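Local coordinates for protein 6-pyruvoyl tetrahydrobiopterin synthase (Plasmodium vivax, PDB 3LX3) that belongs to the 6-pyruvoyl tetrahydropterin synthase family, binds a zinc ion and 2-amino-1,5-dihydropteridine-4,6-dione, and assembles from six chains into a beta-sheet-rich oligomer, at residues L56-N61 with N160-T165; S132-I137 with Q172-H177. All coordinates share one frame; numbering follows the deposited sequence.

Interaction 1: L56-N61 with N160-T165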
ATOM      1  N   LEU A  56     -15.484   2.250   7.305  1.00 18.88           N
ATOM      2  CA  LEU A  56     -16.365   2.680   8.394  1.00 17.45           C
ATOM      3  C   LEU A  56     -15.540   2.937   9.640  1.00 18.06           C
ATOM      4  O   LEU A  56     -14.714   2.102  10.022  1.00 20.62           O
ATOM      5  CB  LEU A  56     -17.412   1.594   8.692  1.00 19.82           C
ATOM      6  CG  LEU A  56     -18.262   1.747   9.947  1.00 21.14           C
ATOM      7  CD1 LEU A  56     -19.221   2.928   9.814  1.00 22.52           C
ATOM      8  CD2 LEU A  56     -19.033   0.434  10.191  1.00 25.46           C
ATOM      9  N   ARG A  57     -15.797   4.103  10.244  1.00 18.54           N
ATOM     10  CA  ARG A  57     -15.214   4.496  11.518  1.00 18.55           C
ATOM     11  C   ARG A  57     -16.352   4.777  12.487  1.00 20.82           C
ATOM     12  O   ARG A  57     -17.384   5.348  12.112  1.00 21.38           O
ATOM     13  CB  ARG A  57     -14.364   5.737  11.316  1.00 21.85           C
ATOM     14  CG  ARG A  57     -13.668   6.334  12.529  1.00 28.58           C
ATOM     15  CD  ARG A  57     -12.700   7.451  12.035  1.00 35.36           C
ATOM     16  NE  ARG A  57     -12.094   7.135  10.721  1.00 44.02           N
ATOM     17  CZ  ARG A  57     -10.790   7.081  10.425  1.00 51.11           C
ATOM     18  NH1 ARG A  57      -9.852   7.348  11.317  1.00 59.84           N
ATOM     19  NH2 ARG A  57     -10.422   6.777   9.187  1.00 54.57           N
ATOM     20  N   LEU A  58     -16.144   4.409  13.736  1.00 19.38           N
ATOM     21  CA  LEU A  58     -17.140   4.715  14.758  1.00 19.59           C
ATOM     22  C   LEU A  58     -16.458   4.948  16.087  1.00 21.34           C
ATOM     23  O   LEU A  58     -15.280   4.608  16.253  1.00 20.49           O
ATOM     24  CB  LEU A  58     -18.196   3.620  14.853  1.00 19.45           C
ATOM     25  CG  LEU A  58     -17.796   2.160  15.162  1.00 19.72           C
ATOM     26  CD1 LEU A  58     -17.439   1.969  16.630  1.00 21.55           C
ATOM     27  CD2 LEU A  58     -18.948   1.231  14.792  1.00 21.84           C
ATOM     28  N   ARG A  59     -17.178   5.544  17.040  1.00 19.22           N
ATOM     29  CA  ARG A  59     -16.673   5.813  18.389  1.00 18.79           C
ATOM     30  C   ARG A  59     -17.689   5.354  19.422  1.00 19.09           C
ATOM     31  O   ARG A  59     -18.925   5.527  19.230  1.00 20.76           O
ATOM     32  CB  ARG A  59     -16.406   7.303  18.600  1.00 20.64           C
ATOM     33  CG  ARG A  59     -15.362   7.872  17.652  1.00 21.65           C
ATOM     34  CD  ARG A  59     -15.307   9.350  17.678  1.00 27.37           C
ATOM     35  NE  ARG A  59     -14.419   9.855  16.637  1.00 30.20           N
ATOM     36  CZ  ARG A  59     -14.538  11.048  16.071  1.00 31.25           C
ATOM     37  NH1 ARG A  59     -15.511  11.869  16.445  1.00 33.57           N
ATOM     38  NH2 ARG A  59     -13.678  11.414  15.141  1.00 39.67           N
ATOM     39  N   GLY A  60     -17.191   4.807  20.522  1.00 20.15           N
ATOM     40  CA  GLY A  60     -18.041   4.471  21.673  1.00 20.13           C
ATOM     41  C   GLY A  60     -17.134   4.163  22.834  1.00 23.10           C
ATOM     42  O   GLY A  60     -15.912   4.296  22.733  1.00 23.92           O
ATOM     43  N   ASN A  61     -17.709   3.753  23.948  1.00 23.74           N
ATOM     44  CA  ASN A  61     -16.929   3.297  25.089  1.00 23.69           C
ATOM     45  C   ASN A  61     -16.608   1.813  24.948  1.00 23.17           C
ATOM     46  O   ASN A  61     -17.433   1.039  24.433  1.00 22.24           O
ATOM     47  CB  ASN A  61     -17.705   3.516  26.392  1.00 26.41           C
ATOM     48  CG  ASN A  61     -18.025   4.963  26.649  1.00 28.77           C
ATOM     49  OD1 ASN A  61     -17.248   5.845  26.341  1.00 30.19           O
ATOM     50  ND2 ASN A  61     -19.183   5.207  27.247  1.00 35.84           N
ATOM     51  N   ASN A 160     -21.684   6.367  19.645  1.00 22.24           N
ATOM     52  CA  ASN A 160     -22.276   7.695  19.457  1.00 22.09           C
ATOM     53  C   ASN A 160     -21.852   8.466  18.201  1.00 21.93           C
ATOM     54  O   ASN A 160     -22.200   9.637  18.024  1.00 23.97           O
ATOM     55  CB  ASN A 160     -22.120   8.568  20.685  1.00 26.73           C
ATOM     56  CG  ASN A 160     -20.712   9.016  20.935  1.00 30.28           C
ATOM     57  OD1 ASN A 160     -19.796   8.715  20.210  1.00 27.20           O
ATOM     58  ND2 ASN A 160     -20.558   9.829  21.969  1.00 34.71           N
ATOM     59  N   TYR A 161     -21.121   7.780  17.323  1.00 19.80           N
ATOM     60  CA  TYR A 161     -20.595   8.413  16.121  1.00 20.61           C
ATOM     61  C   TYR A 161     -20.337   7.358  15.072  1.00 19.44           C
ATOM     62  O   TYR A 161     -19.719   6.326  15.361  1.00 20.27           O
ATOM     63  CB  TYR A 161     -19.286   9.101  16.464  1.00 22.03           C
ATOM     64  CG  TYR A 161     -18.608   9.828  15.328  1.00 20.69           C
ATOM     65  CD1 TYR A 161     -18.972  11.136  14.998  1.00 26.71           C
ATOM     66  CD2 TYR A 161     -17.593   9.233  14.619  1.00 20.94           C
ATOM     67  CE1 TYR A 161     -18.314  11.809  13.944  1.00 25.04           C
ATOM     68  CE2 TYR A 161     -16.939   9.901  13.566  1.00 23.04           C
ATOM     69  CZ  TYR A 161     -17.304  11.185  13.264  1.00 24.25           C
ATOM     70  OH  TYR A 161     -16.716  11.876  12.233  1.00 25.61           O
ATOM     71  N   MET A 162     -20.842   7.614  13.850  1.00 19.54           N
ATOM     72  CA  MET A 162     -20.685   6.714  12.707  1.00 19.14           C
ATOM     73  C   MET A 162     -20.200   7.557  11.543  1.00 19.21           C
ATOM     74  O   MET A 162     -20.694   8.663  11.334  1.00 19.73           O
ATOM     75  CB  MET A 162     -22.032   6.071  12.338  1.00 21.12           C
ATOM     76  CG  MET A 162     -22.526   5.092  13.407  1.00 21.79           C
ATOM     77  SD  MET A 162     -21.678   3.539  13.308  1.00 23.82           S
ATOM     78  CE  MET A 162     -22.433   2.889  11.835  1.00 21.40           C
ATOM     79  N   GLU A 163     -19.206   7.034  10.830  1.00 19.21           N
ATOM     80  CA  GLU A 163     -18.564   7.793   9.745  1.00 18.43           C
ATOM     81  C   GLU A 163     -18.153   6.854   8.621  1.00 17.16           C
ATOM     82  O   GLU A 163     -17.503   5.831   8.837  1.00 20.12           O
ATOM     83  CB  GLU A 163     -17.339   8.519  10.296  1.00 20.14           C
ATOM     84  CG  GLU A 163     -16.478   9.229   9.269  1.00 20.66           C
ATOM     85  CD  GLU A 163     -15.109   9.590   9.837  1.00 21.08           C
ATOM     86  OE1 GLU A 163     -15.057  10.498  10.688  1.00 27.91           O
ATOM     87  OE2 GLU A 163     -14.123   9.013   9.368  1.00 23.64           O
ATOM     88  N   VAL A 164     -18.564   7.194   7.406  1.00 16.60           N
ATOM     89  CA  VAL A 164     -18.219   6.461   6.211  1.00 17.29           C
ATOM     90  C   VAL A 164     -17.328   7.283   5.293  1.00 17.31           C
ATOM     91  O   VAL A 164     -17.560   8.484   5.088  1.00 18.34           O
ATOM     92  CB  VAL A 164     -19.524   6.060   5.445  1.00 20.37           C
ATOM     93  CG1 VAL A 164     -19.317   5.770   3.995  1.00 25.49           C
ATOM     94  CG2 VAL A 164     -20.221   4.881   6.186  1.00 21.79           C
ATOM     95  N   THR A 165     -16.305   6.619   4.750  1.00 16.93           N
ATOM     96  CA  THR A 165     -15.461   7.156   3.689  1.00 17.04           C
ATOM     97  C   THR A 165     -15.703   6.305   2.460  1.00 17.94           C
ATOM     98  O   THR A 165     -15.596   5.093   2.509  1.00 20.46           O
ATOM     99  CB  THR A 165     -13.977   7.167   4.084  1.00 17.78           C
ATOM    100  OG1 THR A 165     -13.827   7.986   5.262  1.00 19.79           O
ATOM    101  CG2 THR A 165     -13.143   7.717   2.939  1.00 19.07           C
TER
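Asn160 and Arg59 meet where two neighbouring strands pair in the antiparallel sheet of the tunnelling fold (T-fold), Asn160 N donating to Arg59 O at 2.9 Å. One residue on, Tyr161 O accepts a longer bond from Arg59 N, but the main contact is the ring, a platform for the arginine side chain. CG of Tyr161 stands anti to the backbone N (chi1 -179°), and the guanidinium of Arg59 lies flat on one ring face, planes 6° apart, with CZ 3.9 Å from the ring centroid: a stacked cation-pi pair. Glu22 also holds this arginine, by a salt bridge to NE. Met162 turns to the other face of the sheet, where its SD rests 3.8 Å from Leu58 CB and its CE meets Leu56 CD1; helix 134-149 packs against the same methionine. Glu163 and Arg57 form a hydrogen-bonded pair: the bond from Arg57 N to Glu163 O is almost straight at 175°, the return bond from Glu163 N clearly bent. Their side chains run alongside each other. The carboxylate is shared: OE1 receives the hydroxyl of Tyr161 at 2.7 Å on its anti lone pair, while OE2 makes a salt bridge to Arg57 NE at 3.1 Å. Two partners, one per oxygen, should help fix the carboxylate's rotation. Val164 then closes the apolar row, its CG2 4.2 Å from Leu56 CD1.

Interaction 2: S132-I137 with Q172-H177. With XTN (2-amino-1,5-dihydropteridine-4,6-dione), chain C.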
ATOM      1  N   SER A 132     -24.630  10.798  -8.857  1.00 17.37           N
ATOM      2  CA  SER A 132     -23.745   9.729  -8.430  1.00 16.73           C
ATOM      3  C   SER A 132     -22.326  10.211  -8.063  1.00 16.26           C
ATOM      4  O   SER A 132     -21.305   9.662  -8.526  1.00 17.67           O
ATOM      5  CB  SER A 132     -23.729   8.599  -9.465  1.00 16.36           C
ATOM      6  OG  SER A 132     -23.328   9.090 -10.732  1.00 17.39           O
ATOM      7  N   SER A 133     -22.301  11.250  -7.219  1.00 17.62           N
ATOM      8  CA  SER A 133     -21.036  11.738  -6.697  1.00 17.32           C
ATOM      9  C   SER A 133     -20.617  10.908  -5.509  1.00 16.36           C
ATOM     10  O   SER A 133     -21.411  10.247  -4.821  1.00 18.16           O
ATOM     11  CB  SER A 133     -21.154  13.198  -6.298  1.00 16.05           C
ATOM     12  OG  SER A 133     -22.079  13.387  -5.211  1.00 19.06           O
ATOM     13  N   THR A 134     -19.316  10.996  -5.237  1.00 16.66           N
ATOM     14  CA  THR A 134     -18.765  10.311  -4.106  1.00 16.71           C
ATOM     15  C   THR A 134     -19.421  10.700  -2.787  1.00 17.58           C
ATOM     16  O   THR A 134     -19.721   9.860  -1.959  1.00 18.50           O
ATOM     17  CB  THR A 134     -17.243  10.574  -4.112  1.00 20.22           C
ATOM     18  OG1 THR A 134     -16.705  10.289  -5.418  1.00 23.83           O
ATOM     19  CG2 THR A 134     -16.537   9.693  -3.096  1.00 22.70           C
ATOM     20  N   GLU A 135     -19.682  11.997  -2.637  1.00 17.43           N
ATOM     21  CA  GLU A 135     -20.339  12.574  -1.477  1.00 16.95           C
ATOM     22  C   GLU A 135     -21.743  12.011  -1.270  1.00 17.19           C
ATOM     23  O   GLU A 135     -22.077  11.574  -0.172  1.00 17.36           O
ATOM     24  CB  GLU A 135     -20.437  14.081  -1.617  1.00 17.62           C
ATOM     25  CG  GLU A 135     -19.145  14.880  -1.558  1.00 20.92           C
ATOM     26  CD  GLU A 135     -18.496  15.163  -2.927  1.00 19.02           C
ATOM     27  OE1 GLU A 135     -18.489  14.250  -3.794  1.00 19.14           O
ATOM     28  OE2 GLU A 135     -17.961  16.289  -3.057  1.00 19.43           O
ATOM     29  N   GLU A 136     -22.567  12.021  -2.312  1.00 17.96           N
ATOM     30  CA  GLU A 136     -23.935  11.553  -2.156  1.00 17.01           C
ATOM     31  C   GLU A 136     -24.015  10.030  -2.007  1.00 16.86           C
ATOM     32  O   GLU A 136     -24.874   9.546  -1.267  1.00 19.59           O
ATOM     33  CB  GLU A 136     -24.790  12.037  -3.315  1.00 18.13           C
ATOM     34  CG  GLU A 136     -25.040  13.558  -3.237  1.00 18.97           C
ATOM     35  CD  GLU A 136     -25.974  14.048  -4.333  1.00 20.92           C
ATOM     36  OE1 GLU A 136     -27.028  13.420  -4.580  1.00 21.23           O
ATOM     37  OE2 GLU A 136     -25.721  15.135  -4.830  1.00 24.56           O
ATOM     38  N   ILE A 137     -23.125   9.315  -2.676  1.00 16.88           N
ATOM     39  CA  ILE A 137     -23.022   7.876  -2.469  1.00 16.18           C
ATOM     40  C   ILE A 137     -22.643   7.587  -1.018  1.00 18.63           C
ATOM     41  O   ILE A 137     -23.211   6.703  -0.367  1.00 18.69           O
ATOM     42  CB  ILE A 137     -22.051   7.226  -3.465  1.00 16.66           C
ATOM     43  CG1 ILE A 137     -22.651   7.291  -4.854  1.00 15.40           C
ATOM     44  CG2 ILE A 137     -21.722   5.759  -3.115  1.00 19.24           C
ATOM     45  CD1 ILE A 137     -21.638   6.967  -5.962  1.00 18.13           C
ATOM     46  N   GLN A 172      -9.122   9.938  -4.398  1.00 22.40           N
ATOM     47  CA  GLN A 172     -10.146  10.920  -4.094  1.00 21.14           C
ATOM     48  C   GLN A 172     -11.288  10.326  -3.287  1.00 19.75           C
ATOM     49  O   GLN A 172     -11.982   9.403  -3.757  1.00 22.57           O
ATOM     50  CB  GLN A 172     -10.668  11.589  -5.350  1.00 22.95           C
ATOM     51  CG  GLN A 172     -11.037  10.727  -6.466  1.00 28.52           C
ATOM     52  CD  GLN A 172     -11.400  11.529  -7.729  1.00 33.45           C
ATOM     53  OE1 GLN A 172     -10.568  12.229  -8.298  1.00 31.78           O
ATOM     54  NE2 GLN A 172     -12.676  11.414  -8.161  1.00 33.15           N
ATOM     55  N   LYS A 173     -11.415  10.795  -2.057  1.00 19.13           N
ATOM     56  CA  LYS A 173     -12.341  10.198  -1.101  1.00 20.32           C
ATOM     57  C   LYS A 173     -13.242  11.270  -0.515  1.00 18.52           C
ATOM     58  O   LYS A 173     -12.861  12.452  -0.384  1.00 19.48           O
ATOM     59  CB  LYS A 173     -11.551   9.578   0.055  1.00 20.68           C
ATOM     60  CG  LYS A 173     -10.469   8.612  -0.381  1.00 25.30           C
ATOM     61  CD  LYS A 173      -9.849   7.962   0.832  1.00 27.47           C
ATOM     62  CE  LYS A 173      -8.774   6.981   0.368  1.00 33.72           C
ATOM     63  NZ  LYS A 173      -8.228   6.200   1.483  1.00 34.72           N
ATOM     64  N   ALA A 174     -14.455  10.861  -0.157  1.00 16.46           N
ATOM     65  CA  ALA A 174     -15.384  11.696   0.573  1.00 15.90           C
ATOM     66  C   ALA A 174     -15.817  10.986   1.834  1.00 16.86           C
ATOM     67  O   ALA A 174     -16.114   9.808   1.828  1.00 16.67           O
ATOM     68  CB  ALA A 174     -16.631  12.017  -0.276  1.00 17.85           C
ATOM     69  N   THR A 175     -15.873  11.759   2.923  1.00 16.48           N
ATOM     70  CA  THR A 175     -16.211  11.268   4.257  1.00 17.28           C
ATOM     71  C   THR A 175     -17.385  12.036   4.864  1.00 17.82           C
ATOM     72  O   THR A 175     -17.411  13.299   4.895  1.00 17.96           O
ATOM     73  CB  THR A 175     -15.002  11.399   5.192  1.00 18.31           C
ATOM     74  OG1 THR A 175     -13.952  10.611   4.636  1.00 18.24           O
ATOM     75  CG2 THR A 175     -15.318  10.887   6.582  1.00 19.66           C
ATOM     76  N   VAL A 176     -18.386  11.281   5.346  1.00 17.49           N
ATOM     77  CA  VAL A 176     -19.592  11.822   5.952  1.00 18.59           C
ATOM     78  C   VAL A 176     -19.833  11.118   7.286  1.00 17.24           C
ATOM     79  O   VAL A 176     -19.415   9.976   7.477  1.00 17.46           O
ATOM     80  CB  VAL A 176     -20.819  11.689   5.000  1.00 20.67           C
ATOM     81  CG1 VAL A 176     -20.612  12.557   3.748  1.00 19.71           C
ATOM     82  CG2 VAL A 176     -21.071  10.241   4.651  1.00 21.40           C
ATOM     83  N   HIS A 177     -20.505  11.803   8.205  1.00 19.51           N
ATOM     84  CA  HIS A 177     -20.759  11.240   9.541  1.00 19.84           C
ATOM     85  C   HIS A 177     -22.107  11.628  10.080  1.00 22.12           C
ATOM     86  O   HIS A 177     -22.773  12.562   9.576  1.00 21.50           O
ATOM     87  CB  HIS A 177     -19.672  11.678  10.541  1.00 20.48           C
ATOM     88  CG  HIS A 177     -19.708  13.118  10.885  1.00 24.03           C
ATOM     89  ND1 HIS A 177     -18.839  14.039  10.336  1.00 33.35           N
ATOM     90  CD2 HIS A 177     -20.510  13.806  11.732  1.00 29.00           C
ATOM     91  CE1 HIS A 177     -19.110  15.237  10.836  1.00 36.35           C
ATOM     92  NE2 HIS A 177     -20.118  15.124  11.685  1.00 34.09           N
TER
HETATM   93  N1  XTN C 211     -15.553  15.928  -7.393  1.00 18.61           N
HETATM   94  C2  XTN C 211     -16.189  15.613  -6.247  1.00 16.14           C
HETATM   95  N2  XTN C 211     -16.191  16.464  -5.204  1.00 17.81           N
HETATM   96  N3  XTN C 211     -16.921  14.402  -6.141  1.00 17.50           N
HETATM   97  C4  XTN C 211     -16.942  13.498  -7.133  1.00 19.02           C
HETATM   98  O4  XTN C 211     -17.573  12.427  -6.962  1.00 19.89           O
HETATM   99  N5  XTN C 211     -16.213  12.983  -9.362  1.00 20.14           N
HETATM  100  C6  XTN C 211     -15.554  13.339 -10.504  1.00 22.62           C
HETATM  101  O6  XTN C 211     -15.544  12.565 -11.465  1.00 25.61           O
HETATM  102  C7  XTN C 211     -14.899  14.606 -10.584  1.00 25.28           C
HETATM  103  N8  XTN C 211     -14.937  15.411  -9.520  1.00 21.39           N
HETATM  104  C4A XTN C 211     -16.239  13.833  -8.293  1.00 18.60           C
HETATM  105  C8A XTN C 211     -15.565  15.049  -8.399  1.00 20.60           C
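Glu135 and Ala174 bring the backbones closest, their CA atoms 5.4 Å apart, where the first turn of helix 134-149 passes over strand 172-179. This is helix-on-sheet packing of the T-fold, and the start of the helix forms part of the ligand pocket. The side-chain contact is small and apolar. Ala174 points its CB at the helix, 3.7 Å from Thr134 CG2 and 4.0 Å from Glu135 CG, and Val176 CG1 lies more loosely near Glu135 O.

Thr134 thus has two jobs, one for each branch. CG2, anti to the backbone N, faces the strand, whereas OG1, anti to the carbonyl carbon (chi1 -50°), reaches O4 of the bound 2-amino-1,5-dihydropteridine-4,6-dione. There the hydroxyl donates at 2.8 Å and the backbone N of the same residue donates as well, in a nearly straight bond of 175°. Two donors therefore grip a single carbonyl oxygen, both from Thr134 in the first turn of the helix; the backbone N-H there probably gains from the helix dipole. That turn is itself capped: Ser133 OG accepts from Glu136 N at 3.2 Å.

Glu168, which touches Thr134, also belongs to the pocket and is a ligand of the zinc ion. The site spans two chains: Val68 N of the second subunit donates to Glu135 OE2, Ile69 O of that subunit bonds the ligand, and residues 172-175 pair with one of its strands, carrying the sheet across the interface. Glu135 continues along the same edge of the ligand as Thr134, with OE1 beside N3; next to it, ligand N2 donates to Glu135 OE2 at 2.8 Å, with an N-H...O angle of 157°.

The two interactions share one sheet, for strands 161-167 and 172-179 are neighbours in it and follow each other in the chain. Val164 N bonds to Val176 O at 2.9 Å, probably a hydrogen bond, joining the contacts directly. Both also involve helix 134-149, which covers Met162 and Val164 in interaction 1 and supplies residues of interaction 2. Their chemistry differs with place. Interaction 1, only partly buried, is strand pairing with an apolar face beneath the helix and a charged, aromatic face opposite. Interaction 2 is buried, nearer the chain centre, and joins its segments through apolar packing, while its polar groups turn to the ligand and second subunit.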